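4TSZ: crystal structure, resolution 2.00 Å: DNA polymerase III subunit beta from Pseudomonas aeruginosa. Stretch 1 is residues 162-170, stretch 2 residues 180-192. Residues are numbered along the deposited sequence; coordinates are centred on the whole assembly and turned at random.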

# COMPACT_ATOMS: atom_id res chain seq x y z
N GLU E 162 13.91 22.49 20.95
CA GLU E 162 14.38 23.55 21.83
C GLU E 162 14.39 23.15 23.30
O GLU E 162 13.40 22.60 23.80
CB GLU E 162 13.51 24.80 21.60
CG GLU E 162 13.85 26.02 22.43
CD GLU E 162 12.74 27.05 22.40
OE1 GLU E 162 12.71 27.86 21.45
OE2 GLU E 162 11.86 27.00 23.29
N VAL E 163 15.51 23.41 23.99
CA VAL E 163 15.63 23.18 25.43
C VAL E 163 15.66 24.56 26.08
O VAL E 163 16.47 25.41 25.69
CB VAL E 163 16.75 22.21 25.91
CG1 VAL E 163 16.76 20.92 25.12
CG2 VAL E 163 18.13 22.87 25.89
N ASN E 164 14.73 24.81 27.00
CA ASN E 164 14.61 26.11 27.67
C ASN E 164 14.02 25.93 29.06
O ASN E 164 12.92 25.38 29.20
CB ASN E 164 13.77 27.08 26.82
CG ASN E 164 13.84 28.52 27.26
OD1 ASN E 164 14.91 29.05 27.61
ND2 ASN E 164 12.71 29.20 27.21
N GLY E 165 14.78 26.34 30.08
CA GLY E 165 14.39 26.23 31.49
C GLY E 165 14.70 24.85 32.05
O GLY E 165 15.47 24.71 33.00
N GLY E 166 14.10 23.86 31.42
CA GLY E 166 14.19 22.43 31.72
C GLY E 166 13.26 21.68 30.78
O GLY E 166 13.27 20.45 30.71
N THR E 167 12.45 22.46 30.04
CA THR E 167 11.45 22.01 29.09
C THR E 167 12.08 21.68 27.73
O THR E 167 12.95 22.40 27.25
CB THR E 167 10.36 23.11 28.95
OG1 THR E 167 9.76 23.35 30.23
CG2 THR E 167 9.28 22.77 27.94
N LEU E 168 11.62 20.58 27.12
CA LEU E 168 11.98 20.19 25.77
C LEU E 168 10.75 20.50 24.93
O LEU E 168 9.64 20.10 25.29
CB LEU E 168 12.41 18.72 25.64
CG LEU E 168 12.85 18.24 24.24
CD1 LEU E 168 14.00 19.07 23.67
CD2 LEU E 168 13.23 16.78 24.27
N ARG E 169 10.94 21.25 23.84
CA ARG E 169 9.87 21.68 22.97
C ARG E 169 10.17 21.42 21.51
O ARG E 169 11.30 21.62 21.07
CB ARG E 169 9.59 23.18 23.22
CG ARG E 169 8.68 23.86 22.19
CD ARG E 169 8.51 25.33 22.46
NE ARG E 169 7.73 25.56 23.67
CZ ARG E 169 7.45 26.76 24.17
NH1 ARG E 169 7.89 27.86 23.57
NH2 ARG E 169 6.72 26.87 25.27
N SER E 170 9.15 20.98 20.77
CA SER E 170 9.22 20.78 19.33
C SER E 170 8.35 21.84 18.67
O SER E 170 7.28 22.16 19.18
CB SER E 170 8.76 19.38 18.95
OG SER E 170 7.43 19.12 19.39
N MET E 180 3.23 22.98 17.83
CA MET E 180 4.21 23.00 18.91
C MET E 180 3.79 22.12 20.08
O MET E 180 2.60 22.02 20.38
CB MET E 180 4.60 24.43 19.34
CG MET E 180 3.53 25.15 20.12
SD MET E 180 3.89 26.87 20.51
CE MET E 180 5.28 26.69 21.50
N CYS E 181 4.75 21.45 20.70
CA CYS E 181 4.50 20.59 21.85
C CYS E 181 5.62 20.78 22.86
O CYS E 181 6.78 20.79 22.47
CB CYS E 181 4.34 19.13 21.44
SG CYS E 181 3.72 18.06 22.76
N SER E 182 5.27 20.99 24.15
CA SER E 182 6.24 21.20 25.22
C SER E 182 6.06 20.16 26.31
O SER E 182 4.93 19.82 26.67
CB SER E 182 6.08 22.60 25.82
OG SER E 182 6.13 23.62 24.84
N LEU E 183 7.18 19.64 26.84
CA LEU E 183 7.19 18.66 27.92
C LEU E 183 8.27 19.03 28.92
O LEU E 183 9.41 19.30 28.52
CB LEU E 183 7.40 17.22 27.38
CG LEU E 183 6.27 16.60 26.57
CD1 LEU E 183 6.67 15.22 26.04
CD2 LEU E 183 4.95 16.52 27.38
N ASP E 184 7.92 19.07 30.23
CA ASP E 184 8.90 19.41 31.25
C ASP E 184 9.76 18.20 31.61
O ASP E 184 9.43 17.42 32.50
CB ASP E 184 8.29 20.15 32.46
CG ASP E 184 7.18 19.42 33.19
OD1 ASP E 184 6.09 19.27 32.61
OD2 ASP E 184 7.39 19.05 34.37
N ALA E 185 10.86 18.03 30.84
CA ALA E 185 11.82 16.94 30.97
C ALA E 185 12.92 17.17 32.04
O ALA E 185 13.72 16.26 32.29
CB ALA E 185 12.45 16.66 29.62
N GLN E 186 12.93 18.37 32.67
CA GLN E 186 13.89 18.80 33.70
C GLN E 186 15.36 18.65 33.26
O GLN E 186 16.18 18.05 33.96
CB GLN E 186 13.59 18.14 35.07
N ILE E 187 15.67 19.20 32.07
CA ILE E 187 17.00 19.20 31.45
C ILE E 187 17.75 20.48 31.89
O ILE E 187 17.34 21.57 31.49
CB ILE E 187 16.91 19.12 29.89
CG1 ILE E 187 16.07 17.93 29.39
CG2 ILE E 187 18.31 19.12 29.25
CD1 ILE E 187 15.47 18.13 27.96
N PRO E 188 18.86 20.39 32.67
CA PRO E 188 19.62 21.61 33.01
C PRO E 188 20.35 22.13 31.75
O PRO E 188 21.01 21.34 31.06
CB PRO E 188 20.59 21.15 34.10
CG PRO E 188 20.20 19.73 34.43
CD PRO E 188 19.51 19.19 33.24
N SER E 189 20.17 23.43 31.42
CA SER E 189 20.76 23.99 30.19
C SER E 189 21.55 25.29 30.35
O SER E 189 22.42 25.56 29.52
CB SER E 189 19.71 24.13 29.08
OG SER E 189 18.56 24.85 29.49
N GLN E 190 21.23 26.10 31.39
CA GLN E 190 21.87 27.40 31.68
C GLN E 190 21.62 28.49 30.62
O GLN E 190 21.93 29.65 30.87
CB GLN E 190 23.37 27.25 32.01
N ASP E 191 21.07 28.11 29.44
CA ASP E 191 20.72 28.96 28.30
C ASP E 191 19.74 28.24 27.37
O ASP E 191 19.74 27.00 27.33
CB ASP E 191 21.97 29.42 27.52
N ARG E 192 18.92 29.00 26.61
CA ARG E 192 18.00 28.44 25.63
C ARG E 192 18.84 27.85 24.49
O ARG E 192 19.71 28.54 23.93
CB ARG E 192 17.01 29.50 25.09
CG ARG E 192 15.88 28.90 24.22
CD ARG E 192 14.80 29.90 23.88
NE ARG E 192 15.16 30.74 22.73
CZ ARG E 192 14.30 31.30 21.89
NH1 ARG E 192 12.99 31.11 22.04
NH2 ARG E 192 14.72 32.06 20.89

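The two stretches are joined chiefly as neighbouring antiparallel β-strands, 167-170 against 180-184, and the contact is extended beyond the strands by a loop that packs an isoleucine against the hairpin of the first stretch and ends in an arginine salt bridge.

The strand axes approach to 4.6 Å, with their N-to-C directions 165° apart, and the backbone supplies most of the polar contacts. Leu168 and Leu183 form a hydrogen-bonded pair, with Leu168 N to Leu183 O and Leu183 N to Leu168 O both at 2.9 Å. Two residues along, Ser170 N donates to Cys181 O at 2.9 Å and Cys181 N to Ser170 O at 3.0 Å. Between these pairs Arg169 faces Ser182 in a non-hydrogen-bonded position, where the strands come closer, CA to CA 4.3 Å, and the α-hydrogens point at carbonyls instead: Arg169 CA lies 3.3 Å from Cys181 O, and Ser182 CA 3.6 Å from Leu168 O.

Side chains alternate between the two faces of the sheet. On the face of Arg169 and Ser182, the arginine extends through t chi1 and chi2 and then turns at chi3 (m), which brings NE within 2.8 Å of Ser182 OG in a well-directed hydrogen bond; Arg169 NH2 adds a weak one to the same Ser182 OG at 3.3 Å. The short serine, in its m rotamer, thus meets the guanidinium at its edge. One guanidinium face is left for Met180, whose CE sits 3.4 Å from Arg169 CZ, so a flexible thioether side chain covers the flat group while its edge keeps its polar partners. Thr167 lies on this same face, its CG2 3.8 Å from Ser182 CB.

The other face carries Leu168, Ser170, Cys181 and Leu183. Ser170 and Cys181 are both buried, and their small side chains fit side by side, with Ser170 OG 3.7 Å from Cys181 CB; the serine hydroxyl is satisfied elsewhere in the structure. Leu168 CB packs against Ile187 CD1 at 3.9 Å. The same methyl, Ile187 CD1, reaches Val163 CG1 at 4.2 Å, so the buried isoleucine bridges two strands of the first stretch, which covers 79 Å² of the residue as a whole.

Backbone contacts anchor this loop. Ile187 N donates to Gly166 O at 3.0 Å in a nearly straight bond, while Gly166 CA approaches Ile187 O at 3.3 Å. Glycine suits this crowded place: an ideal CB on Gly166 would lie only 3.4 Å from Gln186 CA. At Gly165 the positive phi of 83° itself favours glycine.

Further along, Ser189 turns toward the first stretch and sets its CB 3.8 Å from Val163 CG2. Arg192 then reaches obliquely past the strand 162-164, its CB 3.3 Å from Asn164 OD1, and its NH1 forms a salt bridge with Glu162 OE1 at 3.3 Å. That oxygen lies well out of the guanidinium plane, so the attraction is one of charge alone. In all, 858 Å² is buried between the stretches.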